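Local structure of Tv2483 (Treponema vincentii, 6DET) at residues A[50-53]-A[57-60]; A[101-104]-A[108-111]; A[112-117]-A[229-234]; A[240-245]-A[260-265]. The protein binds L-arginine with high selectivity as a lipoprotein and probably delivers it to an ABC transporter for uptake. One frame throughout, in Å; residues are numbered along the deposited sequence. Where two conformers were deposited one is given.

Interaction 1. Residues A[50-53]-A[57-60]; sequences SFRN and EIVG
Phe51 and Val59 face each other across two short antiparallel strands in a tightly packed pair. Val59 CG2 sits over one face of the Phe51 ring, displaced from the middle toward CZ, which it approaches to 3.5 Å in a CH-pi contact. Phe51 CG lies between its backbone N and carbonyl carbon (chi1 67°), which swings the ring back over the partner strand. Beneath the ring the two backbones are joined by a pair of nearly straight bonds, Phe51 N to Val59 O at 2.9 Å and Val59 N to Phe51 O at 2.8 Å. Segments 50-53 and 57-60 are thus the two arms of a beta hairpin, within the fold of family 3 solute-binding proteins, and Gly60 occupies the N-cap position of helix 61-73. Near the turn, Asn53 N donates to Glu57 O, while Asn53 OD1 receives Glu57 N at 2.9 Å from well above its carbonyl plane. The other amide branch, ND2, lies 3.6 Å from Val59 CG1. On the opposite sheet face the non-hydrogen-bonded pair Arg52 and Ile58 packs just as closely: Ile58 CG1 lies under the centre of the guanidinium, 3.4 Å from Arg52 CZ. That plane is held at its rim by a salt bridge from NE to Asp44 and a bond from NH1 to Asn56 O. The loose, solvent side is at Glu57, of whose side chain CB comes nearest, 3.6 Å from Asn53 OD1.

Interaction 2. Residues A[101-104]-A[108-111]; sequences SGFS and ERKQ. With ARG (arginine), chain B.
Arg109 reaches across to Phe103 and Ser104 and ends on the carboxylate of the bound arginine. Its CB points toward segment 101-104, and from CG to NE the chain is extended (chi2 174°, chi3 173°), long enough to bring the guanidinium into the pocket. CD is the first atom to touch, lying against Ser104 O and 3.7 Å from Phe103 CZ; NE lies near the same ring carbon. The guanidinium then lies over the ring face in a cation-pi contact, its plane tilted by 30°, with NH1 above the ring centre. NH1 is gripped twice: it donates to Ser104 O at 2.9 Å, in the carbonyl plane and on a lone pair, and to O of the ligand at 2.8 Å. NH2 completes the fork with a 3.1 Å bond to the ligand OXT. Ser104 N adds a nearly straight bond to the same ligand O, and Ser104 OG, which also bonds Glu217, meets the ligand N at 2.8 Å. Gly102 O takes that ammonium too, while Ser101 O holds the ligand NH2 at the other end. The Phe103 ring touches Thr220 and Ala222 of strand 215-223 and Met115 of strand 114-115, edge-to-face with Tyr113, and Lys87 of helix 87-92 touches both Phe103 and Arg109.

Interaction 3. Residues A[112-117]-A[229-234]; sequences HYRMCT and SLVAKI
Strand 114-115 and the residues just after it run past one turn of helix 228-243, the backbones coming closest at Cys116 and Val231, whose CA atoms are 6.4 Å apart. Val231 turns its side chain into this approach and spreads its two methyls between two partners. CG2 rests against the aliphatic part of Arg114, 3.6 Å from CD and 3.9 Å from CG. CG1, anti to the backbone N of Val231 (chi1 168°), is directed instead to Cys116 CB at the looser distance of 4.2 Å. Arg114 runs straight out as far as CD, which lays CG and CD along the valine, and the bend at chi3 (-64°) then turns NE aside to bond Gln225 O, in the loop just before the helix. Backbone bonds from Arg114 to Phe223 and from Cys116 to Phe221 hold the short strand against strand 215-223, and Val231 also touches Phe223 of that strand. Thr117 N reaches the same helix through Glu235. No hydrogen bond joins segments 112-117 and 229-234: the contact is made by carbon against carbon, and the arginine serves it with its methylenes while its NE is bonded to Gln225 O.

Interaction 4. Residues A[240-245]-A[260-265]; sequences EMNEDE and SILNVR
Asn242 lays its amide over the CB of Leu262, with CG 3.6 Å from that carbon and ND2 only slightly farther away. The amide is carried toward segment 260-265 by a first torsion that sets CG anti to the backbone N (chi1 -160°), and its two branches find different partners. OD1 accepts a short hydrogen bond of 2.6 Å from Ser260 OG, which approaches from above the carbonyl plane, 37° out of it. ND2 donates to a water molecule at 3.0 Å. The same water donates to Ser260 O at 2.8 Å and, more weakly, to Asn263 OD1, so it ties the amide to two residues on the far side. Both ends of the Asn242 amide are thereby engaged, which fixes its rotation. ND2 also lies 4.0 Å from Asn263 CB, on the exposed side. Leu262 also packs on Ile247 of helix 246-255 and on Thr117 and Tyr119. Asn242 sits in the last turn of helix 228-243, whereas Leu262 and Asn263 are the central residues of a type I beta turn running from Ile261 to Val264. The contact therefore packs a helix C-terminal turn against a beta turn in the C-terminal tail, bridged at the surface by one side-chain bond and a water.

How the interactions relate
Interactions 2 and 3 are buried, interaction 1 is partly so, and interaction 4 lies at the surface. Polar bonding dominates the ligand site of interaction 2, and interaction 3, 12 Å away between centres, is apolar; Met115 packs on Phe103 and Arg109 between them. Interaction 1 rests on backbone pairing in a hairpin, yet it reaches the pocket through Ser50 OG, 2.8 Å from Ser101 OG and probably hydrogen-bonded to it. Interactions 3 and 4 use opposite ends of helix 228-243, the first through methyl packing and the second through an amide and a water; Thr117 CG2 meets Leu262 CD2 at 3.6 Å between them.

Interaction 1. Residues A[50-53]-A[57-60]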
loop_
_atom_site.group_PDB
_atom_site.type_symbol
_atom_site.label_atom_id
_atom_site.label_comp_id
_atom_site.label_asym_id
_atom_site.label_seq_id
_atom_site.Cartn_x
_atom_site.Cartn_y
_atom_site.Cartn_z
ATOM N N SER A 50 -4.470 2.285 6.803
ATOM C CA SER A 50 -4.370 1.427 7.983
ATOM C C SER A 50 -3.433 2.080 8.979
ATOM O O SER A 50 -2.218 1.894 8.885
ATOM C CB SER A 50 -3.848 0.018 7.660
ATOM O OG SER A 50 -2.618 0.069 6.960
ATOM N N PHE A 51 -4.008 2.848 9.900
ATOM C CA PHE A 51 -3.249 3.655 10.853
ATOM C C PHE A 51 -3.964 3.610 12.202
ATOM O O PHE A 51 -5.066 3.067 12.329
ATOM C CB PHE A 51 -3.089 5.092 10.350
ATOM C CG PHE A 51 -4.380 5.854 10.287
ATOM C CD1 PHE A 51 -5.215 5.734 9.181
ATOM C CD2 PHE A 51 -4.774 6.678 11.331
ATOM C CE1 PHE A 51 -6.426 6.411 9.130
ATOM C CE2 PHE A 51 -5.972 7.366 11.282
ATOM C CZ PHE A 51 -6.804 7.235 10.168
ATOM N N ARG A 52 -3.315 4.165 13.238
ATOM C CA ARG A 52 -3.874 4.183 14.595
ATOM C C ARG A 52 -4.614 5.492 14.859
ATOM O O ARG A 52 -4.042 6.572 14.707
ATOM C CB ARG A 52 -2.770 4.018 15.647
ATOM C CG ARG A 52 -1.979 2.734 15.537
ATOM C CD ARG A 52 -2.592 1.625 16.374
ATOM N NE ARG A 52 -1.927 0.339 16.196
ATOM C CZ ARG A 52 -2.383 -0.795 16.714
ATOM N NH1 ARG A 52 -3.496 -0.783 17.449
ATOM N NH2 ARG A 52 -1.734 -1.937 16.500
ATOM N N ASN A 53 -5.873 5.401 15.277
ATOM C CA ASN A 53 -6.635 6.595 15.618
ATOM C C ASN A 53 -6.298 7.031 17.052
ATOM O O ASN A 53 -5.461 6.422 17.733
ATOM C CB ASN A 53 -8.139 6.349 15.400
ATOM C CG ASN A 53 -8.755 5.341 16.404
ATOM O OD1 ASN A 53 -8.101 4.912 17.347
ATOM N ND2 ASN A 53 -10.034 5.001 16.208
ATOM N N GLU A 57 -6.877 2.426 18.049
ATOM C CA GLU A 57 -7.452 1.349 17.242
ATOM C C GLU A 57 -6.959 1.478 15.802
ATOM O O GLU A 57 -6.704 2.582 15.306
ATOM C CB GLU A 57 -8.983 1.396 17.278
ATOM C CG GLU A 57 -9.600 1.288 18.672
ATOM C CD GLU A 57 -9.462 -0.105 19.277
ATOM O OE1 GLU A 57 -9.577 -0.234 20.515
ATOM O OE2 GLU A 57 -9.237 -1.069 18.515
ATOM N N ILE A 58 -6.811 0.340 15.129
ATOM C CA ILE A 58 -6.432 0.352 13.718
ATOM C C ILE A 58 -7.663 0.678 12.883
ATOM O O ILE A 58 -8.696 0.007 13.007
ATOM C CB ILE A 58 -5.823 -0.996 13.290
ATOM C CG1 ILE A 58 -4.608 -1.350 14.149
ATOM C CG2 ILE A 58 -5.401 -0.945 11.823
ATOM C CD1 ILE A 58 -4.025 -2.741 13.858
ATOM N N VAL A 59 -7.549 1.701 12.028
ATOM C CA VAL A 59 -8.659 2.198 11.224
ATOM C C VAL A 59 -8.127 2.486 9.835
ATOM O O VAL A 59 -6.917 2.597 9.622
ATOM C CB VAL A 59 -9.300 3.470 11.819
ATOM C CG1 VAL A 59 -9.977 3.158 13.150
ATOM C CG2 VAL A 59 -8.249 4.566 12.003
ATOM N N GLY A 60 -9.047 2.593 8.878
ATOM C CA GLY A 60 -8.649 3.058 7.575
ATOM C C GLY A 60 -9.441 2.384 6.481
ATOM O O GLY A 60 -10.306 1.540 6.742
#

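Interaction 2. Residues A[101-104]-A[108-111]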
loop_
_atom_site.group_PDB
_atom_site.type_symbol
_atom_site.label_atom_id
_atom_site.label_comp_id
_atom_site.label_asym_id
_atom_site.label_seq_id
_atom_site.Cartn_x
_atom_site.Cartn_y
_atom_site.Cartn_z
ATOM N N SER A 101 -2.497 -2.765 3.518
ATOM C CA SER A 101 -1.671 -1.574 3.786
ATOM C C SER A 101 -1.072 -0.967 2.523
ATOM O O SER A 101 0.046 -0.443 2.543
ATOM C CB SER A 101 -0.552 -1.882 4.802
ATOM O OG SER A 101 -1.172 -2.150 6.005
ATOM N N GLY A 102 -1.816 -1.002 1.409
ATOM C CA GLY A 102 -1.348 -0.345 0.199
ATOM C C GLY A 102 -0.304 -1.149 -0.555
ATOM O O GLY A 102 0.727 -0.621 -0.970
ATOM N N PHE A 103 -0.561 -2.446 -0.727
ATOM C CA PHE A 103 0.363 -3.348 -1.406
ATOM C C PHE A 103 0.308 -3.130 -2.923
ATOM O O PHE A 103 -0.733 -3.374 -3.554
ATOM C CB PHE A 103 -0.004 -4.792 -1.017
ATOM C CG PHE A 103 0.977 -5.836 -1.500
ATOM C CD1 PHE A 103 1.889 -6.415 -0.620
ATOM C CD2 PHE A 103 0.954 -6.286 -2.818
ATOM C CE1 PHE A 103 2.780 -7.363 -1.068
ATOM C CE2 PHE A 103 1.857 -7.242 -3.258
ATOM C CZ PHE A 103 2.764 -7.785 -2.373
ATOM N N SER A 104 1.436 -2.727 -3.517
ATOM C CA SER A 104 1.519 -2.462 -4.957
ATOM C C SER A 104 1.735 -3.720 -5.804
ATOM O O SER A 104 2.555 -4.586 -5.489
ATOM C CB SER A 104 2.662 -1.491 -5.214
ATOM O OG SER A 104 2.417 -0.273 -4.540
ATOM N N GLU A 108 7.620 -8.293 -10.740
ATOM C CA GLU A 108 8.361 -9.210 -9.871
ATOM C C GLU A 108 7.435 -9.897 -8.871
ATOM O O GLU A 108 7.513 -11.117 -8.662
ATOM C CB GLU A 108 9.474 -8.444 -9.143
ATOM C CG GLU A 108 10.029 -9.087 -7.863
ATOM C CD GLU A 108 10.954 -10.247 -8.132
ATOM O OE1 GLU A 108 11.147 -10.596 -9.311
ATOM O OE2 GLU A 108 11.499 -10.804 -7.159
ATOM N N ARG A 109 6.557 -9.128 -8.225
ATOM C CA ARG A 109 5.696 -9.698 -7.190
ATOM C C ARG A 109 4.687 -10.708 -7.742
ATOM O O ARG A 109 4.227 -11.586 -6.990
ATOM C CB ARG A 109 4.972 -8.582 -6.460
ATOM C CG ARG A 109 5.878 -7.834 -5.532
ATOM C CD ARG A 109 5.188 -6.624 -4.916
ATOM N NE ARG A 109 6.040 -6.000 -3.885
ATOM C CZ ARG A 109 5.666 -4.987 -3.108
ATOM N NH1 ARG A 109 4.454 -4.452 -3.249
ATOM N NH2 ARG A 109 6.510 -4.515 -2.173
ATOM N N LYS A 110 4.364 -10.635 -9.038
ATOM C CA LYS A 110 3.512 -11.656 -9.648
ATOM C C LYS A 110 4.127 -13.044 -9.558
ATOM O O LYS A 110 3.391 -14.042 -9.621
ATOM C CB LYS A 110 3.222 -11.327 -11.128
ATOM C CG LYS A 110 2.300 -10.130 -11.295
ATOM C CD LYS A 110 2.032 -9.767 -12.777
ATOM C CE LYS A 110 1.052 -8.592 -12.875
ATOM N NZ LYS A 110 0.969 -7.964 -14.242
ATOM N N GLN A 111 5.449 -13.132 -9.445
ATOM C CA GLN A 111 6.141 -14.407 -9.289
ATOM C C GLN A 111 6.228 -14.862 -7.839
ATOM O O GLN A 111 6.756 -15.943 -7.581
ATOM C CB GLN A 111 7.566 -14.325 -9.848
ATOM C CG GLN A 111 7.695 -13.696 -11.214
ATOM C CD GLN A 111 6.891 -14.418 -12.267
ATOM O OE1 GLN A 111 6.709 -15.633 -12.199
ATOM N NE2 GLN A 111 6.400 -13.670 -13.249
HETATM N N ARG B . 3.033 0.346 -1.855
HETATM C CA ARG B . 4.069 -0.079 -0.878
HETATM C C ARG B . 4.442 -1.534 -1.140
HETATM O O ARG B . 3.642 -2.246 -1.776
HETATM C CB ARG B . 3.567 0.072 0.557
HETATM C CG ARG B . 3.334 1.514 0.995
HETATM C CD ARG B . 2.754 1.646 2.401
HETATM N NE ARG B . 3.697 1.156 3.387
HETATM C CZ ARG B . 3.569 0.022 4.067
HETATM N NH1 ARG B . 4.546 -0.318 4.911
HETATM N NH2 ARG B . 2.507 -0.769 3.901
HETATM O OXT ARG B . 5.510 -1.985 -0.704
#

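Interaction 3. Residues A[112-117]-A[229-234]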
loop_
_atom_site.group_PDB
_atom_site.type_symbol
_atom_site.label_atom_id
_atom_site.label_comp_id
_atom_site.label_asym_id
_atom_site.label_seq_id
_atom_site.Cartn_x
_atom_site.Cartn_y
_atom_site.Cartn_z
ATOM N N HIS A 112 5.751 -14.063 -6.886
ATOM C CA HIS A 112 5.890 -14.390 -5.474
ATOM C C HIS A 112 4.573 -14.443 -4.741
ATOM O O HIS A 112 4.529 -14.961 -3.615
ATOM C CB HIS A 112 6.770 -13.353 -4.753
ATOM C CG HIS A 112 8.196 -13.343 -5.193
ATOM N ND1 HIS A 112 9.226 -13.728 -4.363
ATOM C CD2 HIS A 112 8.768 -12.975 -6.362
ATOM C CE1 HIS A 112 10.373 -13.608 -5.006
ATOM N NE2 HIS A 112 10.123 -13.152 -6.219
ATOM N N TYR A 113 3.510 -13.909 -5.325
ATOM C CA TYR A 113 2.225 -13.751 -4.660
ATOM C C TYR A 113 1.102 -13.974 -5.653
ATOM O O TYR A 113 1.259 -13.723 -6.859
ATOM C CB TYR A 113 2.031 -12.335 -4.078
ATOM C CG TYR A 113 3.078 -11.841 -3.100
ATOM C CD1 TYR A 113 2.923 -12.048 -1.738
ATOM C CD2 TYR A 113 4.185 -11.107 -3.531
ATOM C CE1 TYR A 113 3.834 -11.568 -0.834
ATOM C CE2 TYR A 113 5.114 -10.633 -2.636
ATOM C CZ TYR A 113 4.935 -10.862 -1.284
ATOM O OH TYR A 113 5.852 -10.379 -0.372
ATOM N N ARG A 114 -0.042 -14.406 -5.121
ATOM C CA ARG A 114 -1.314 -14.371 -5.833
ATOM C C ARG A 114 -2.018 -13.090 -5.418
ATOM O O ARG A 114 -2.253 -12.869 -4.231
ATOM C CB ARG A 114 -2.185 -15.587 -5.496
ATOM C CG ARG A 114 -3.555 -15.577 -6.223
ATOM C CD ARG A 114 -4.367 -16.832 -5.937
ATOM N NE ARG A 114 -3.710 -18.028 -6.453
ATOM C CZ ARG A 114 -3.920 -18.552 -7.653
ATOM N NH1 ARG A 114 -4.789 -17.985 -8.495
ATOM N NH2 ARG A 114 -3.251 -19.640 -8.012
ATOM N N MET A 115 -2.321 -12.224 -6.373
ATOM C CA MET A 115 -2.858 -10.912 -6.046
ATOM C C MET A 115 -4.297 -10.801 -6.542
ATOM O O MET A 115 -4.651 -11.345 -7.598
ATOM C CB MET A 115 -1.956 -9.810 -6.625
ATOM C CG MET A 115 -0.593 -9.808 -5.905
ATOM S SD MET A 115 0.693 -8.674 -6.510
ATOM C CE MET A 115 1.171 -9.541 -7.984
ATOM N N CYS A 116 -5.148 -10.156 -5.752
ATOM C CA CYS A 116 -6.541 -10.065 -6.151
ATOM C C CYS A 116 -6.723 -8.865 -7.070
ATOM O O CYS A 116 -5.845 -8.007 -7.191
ATOM C CB CYS A 116 -7.458 -9.950 -4.942
ATOM S SG CYS A 116 -7.371 -8.352 -4.124
ATOM N N THR A 117 -7.880 -8.819 -7.718
ATOM C CA THR A 117 -8.149 -7.793 -8.694
ATOM C C THR A 117 -7.879 -6.420 -8.052
ATOM O O THR A 117 -8.288 -6.185 -6.909
ATOM C CB THR A 117 -9.576 -7.903 -9.210
ATOM O OG1 THR A 117 -9.754 -6.947 -10.270
ATOM C CG2 THR A 117 -10.554 -7.670 -8.099
ATOM N N SER A 229 -8.673 -20.713 -4.149
ATOM C CA SER A 229 -10.060 -20.714 -3.679
ATOM C C SER A 229 -10.305 -19.608 -2.652
ATOM O O SER A 229 -11.386 -18.998 -2.626
ATOM C CB SER A 229 -10.414 -22.088 -3.085
ATOM O OG SER A 229 -9.531 -22.367 -1.990
ATOM N N LEU A 230 -9.325 -19.342 -1.785
ATOM C CA LEU A 230 -9.457 -18.226 -0.854
ATOM C C LEU A 230 -9.591 -16.908 -1.614
ATOM O O LEU A 230 -10.476 -16.096 -1.325
ATOM C CB LEU A 230 -8.249 -18.174 0.089
ATOM C CG LEU A 230 -8.200 -16.973 1.046
ATOM C CD1 LEU A 230 -9.465 -16.914 1.887
ATOM C CD2 LEU A 230 -6.959 -17.038 1.973
ATOM N N VAL A 231 -8.739 -16.694 -2.612
ATOM C CA VAL A 231 -8.766 -15.423 -3.337
ATOM C C VAL A 231 -10.069 -15.295 -4.120
ATOM O O VAL A 231 -10.679 -14.220 -4.158
ATOM C CB VAL A 231 -7.533 -15.295 -4.248
ATOM C CG1 VAL A 231 -7.677 -14.108 -5.232
ATOM C CG2 VAL A 231 -6.280 -15.129 -3.430
ATOM N N ALA A 232 -10.529 -16.386 -4.747
ATOM C CA ALA A 232 -11.796 -16.343 -5.484
ATOM C C ALA A 232 -12.964 -15.978 -4.576
ATOM O O ALA A 232 -13.846 -15.207 -4.971
ATOM C CB ALA A 232 -12.074 -17.685 -6.166
ATOM N N LYS A 233 -13.008 -16.544 -3.364
ATOM C CA LYS A 233 -14.076 -16.207 -2.427
ATOM C C LYS A 233 -14.034 -14.732 -2.082
ATOM O O LYS A 233 -15.058 -14.036 -2.097
ATOM C CB LYS A 233 -13.949 -17.051 -1.147
ATOM C CG LYS A 233 -15.242 -17.224 -0.393
ATOM C CD LYS A 233 -16.043 -18.313 -1.046
ATOM C CE LYS A 233 -17.381 -18.497 -0.423
ATOM N NZ LYS A 233 -18.114 -19.533 -1.173
ATOM N N ILE A 234 -12.838 -14.249 -1.735
ATOM C CA ILE A 234 -12.624 -12.844 -1.402
ATOM C C ILE A 234 -13.071 -11.954 -2.555
ATOM O O ILE A 234 -13.784 -10.963 -2.367
ATOM C CB ILE A 234 -11.144 -12.612 -1.081
ATOM C CG1 ILE A 234 -10.714 -13.372 0.191
ATOM C CG2 ILE A 234 -10.868 -11.098 -0.981
ATOM C CD1 ILE A 234 -11.280 -12.895 1.394
#

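Interaction 4. Residues A[240-245]-A[260-265]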
loop_
_atom_site.group_PDB
_atom_site.type_symbol
_atom_site.label_atom_id
_atom_site.label_comp_id
_atom_site.label_asym_id
_atom_site.label_seq_id
_atom_site.Cartn_x
_atom_site.Cartn_y
_atom_site.Cartn_z
ATOM N N GLU A 240 -19.339 -7.744 -4.871
ATOM C CA GLU A 240 -20.637 -7.400 -4.305
ATOM C C GLU A 240 -20.553 -6.078 -3.557
ATOM O O GLU A 240 -21.436 -5.220 -3.684
ATOM C CB GLU A 240 -21.100 -8.529 -3.373
ATOM C CG GLU A 240 -22.446 -8.318 -2.671
ATOM C CD GLU A 240 -22.797 -9.453 -1.691
ATOM O OE1 GLU A 240 -22.287 -9.448 -0.550
ATOM O OE2 GLU A 240 -23.574 -10.359 -2.066
ATOM N N MET A 241 -19.492 -5.908 -2.761
ATOM C CA MET A 241 -19.342 -4.712 -1.941
ATOM C C MET A 241 -19.054 -3.480 -2.789
ATOM O O MET A 241 -19.304 -2.353 -2.340
ATOM C CB MET A 241 -18.206 -4.905 -0.920
ATOM C CG MET A 241 -18.531 -5.875 0.174
ATOM S SD MET A 241 -17.082 -6.358 1.154
ATOM C CE MET A 241 -16.573 -4.778 1.777
ATOM N N ASN A 242 -18.511 -3.666 -3.993
ATOM C CA ASN A 242 -18.252 -2.523 -4.864
ATOM C C ASN A 242 -19.503 -2.141 -5.629
ATOM O O ASN A 242 -19.829 -0.954 -5.738
ATOM C CB ASN A 242 -17.115 -2.834 -5.831
ATOM C CG ASN A 242 -16.499 -1.579 -6.407
ATOM O OD1 ASN A 242 -15.972 -0.755 -5.666
ATOM N ND2 ASN A 242 -16.588 -1.410 -7.724
ATOM N N GLU A 243 -20.216 -3.143 -6.160
ATOM C CA GLU A 243 -21.426 -2.870 -6.934
ATOM C C GLU A 243 -22.510 -2.263 -6.064
ATOM O O GLU A 243 -23.274 -1.415 -6.535
ATOM C CB GLU A 243 -21.944 -4.151 -7.580
ATOM C CG GLU A 243 -23.356 -4.035 -8.185
ATOM C CD GLU A 243 -23.449 -2.972 -9.233
ATOM O OE1 GLU A 243 -22.406 -2.681 -9.833
ATOM O OE2 GLU A 243 -24.570 -2.455 -9.482
ATOM N N ASP A 244 -22.610 -2.694 -4.799
ATOM C CA ASP A 244 -23.668 -2.209 -3.927
ATOM C C ASP A 244 -23.285 -0.919 -3.213
ATOM O O ASP A 244 -24.032 -0.473 -2.340
ATOM C CB ASP A 244 -24.110 -3.287 -2.920
ATOM C CG ASP A 244 -23.139 -3.518 -1.758
ATOM O OD1 ASP A 244 -22.196 -2.733 -1.561
ATOM O OD2 ASP A 244 -23.377 -4.507 -0.999
ATOM N N GLU A 245 -22.155 -0.317 -3.581
ATOM C CA GLU A 245 -21.710 1.030 -3.198
ATOM C C GLU A 245 -21.095 1.065 -1.807
ATOM O O GLU A 245 -20.731 2.167 -1.338
ATOM C CB GLU A 245 -22.831 2.077 -3.270
ATOM C CG GLU A 245 -23.128 2.524 -4.701
ATOM C CD GLU A 245 -21.978 3.321 -5.309
ATOM O OE1 GLU A 245 -21.542 4.305 -4.676
ATOM O OE2 GLU A 245 -21.503 2.960 -6.410
ATOM N N SER A 260 -12.512 3.810 -6.076
ATOM C CA SER A 260 -12.452 2.356 -6.197
ATOM C C SER A 260 -12.423 1.965 -7.673
ATOM O O SER A 260 -13.238 2.458 -8.462
ATOM C CB SER A 260 -13.660 1.713 -5.516
ATOM O OG SER A 260 -13.624 0.313 -5.689
ATOM N N ILE A 261 -11.502 1.077 -8.050
ATOM C CA ILE A 261 -11.445 0.594 -9.430
ATOM C C ILE A 261 -11.763 -0.891 -9.521
ATOM O O ILE A 261 -11.330 -1.555 -10.468
ATOM C CB ILE A 261 -10.100 0.902 -10.090
ATOM C CG1 ILE A 261 -8.949 0.266 -9.337
ATOM C CG2 ILE A 261 -9.925 2.432 -10.200
ATOM C CD1 ILE A 261 -7.714 0.158 -10.163
ATOM N N LEU A 262 -12.488 -1.434 -8.540
ATOM C CA LEU A 262 -12.752 -2.864 -8.515
ATOM C C LEU A 262 -13.672 -3.338 -9.628
ATOM O O LEU A 262 -13.826 -4.562 -9.780
ATOM C CB LEU A 262 -13.359 -3.249 -7.170
ATOM C CG LEU A 262 -12.340 -3.457 -6.031
ATOM C CD1 LEU A 262 -13.030 -3.422 -4.674
ATOM C CD2 LEU A 262 -11.566 -4.802 -6.141
ATOM N N ASN A 263 -14.312 -2.430 -10.375
ATOM C CA ASN A 263 -15.090 -2.850 -11.539
ATOM C C ASN A 263 -14.269 -2.835 -12.825
ATOM O O ASN A 263 -14.812 -3.110 -13.901
ATOM C CB ASN A 263 -16.370 -2.009 -11.675
ATOM C CG ASN A 263 -16.105 -0.546 -12.075
ATOM O OD1 ASN A 263 -15.032 -0.018 -11.797
ATOM N ND2 ASN A 263 -17.094 0.107 -12.696
ATOM N N VAL A 264 -12.970 -2.561 -12.734
ATOM C CA VAL A 264 -12.074 -2.684 -13.878
ATOM C C VAL A 264 -11.663 -4.141 -14.011
ATOM O O VAL A 264 -11.312 -4.792 -13.014
ATOM C CB VAL A 264 -10.837 -1.781 -13.707
ATOM C CG1 VAL A 264 -9.851 -2.035 -14.856
ATOM C CG2 VAL A 264 -11.260 -0.298 -13.617
ATOM N N ARG A 265 -11.715 -4.651 -15.237
ATOM C CA ARG A 265 -11.312 -6.018 -15.539
ATOM C C ARG A 265 -9.859 -6.047 -15.995
ATOM O O ARG A 265 -9.472 -5.340 -16.944
ATOM C CB ARG A 265 -12.209 -6.624 -16.609
ATOM C CG ARG A 265 -13.656 -6.811 -16.230
ATOM C CD ARG A 265 -14.411 -7.505 -17.404
ATOM N NE ARG A 265 -14.628 -6.653 -18.590
ATOM C CZ ARG A 265 -13.969 -6.742 -19.751
ATOM N NH1 ARG A 265 -13.015 -7.644 -19.937
ATOM N NH2 ARG A 265 -14.271 -5.916 -20.747
HETATM O O HOH W 1 -15.315 0.831 -9.243
#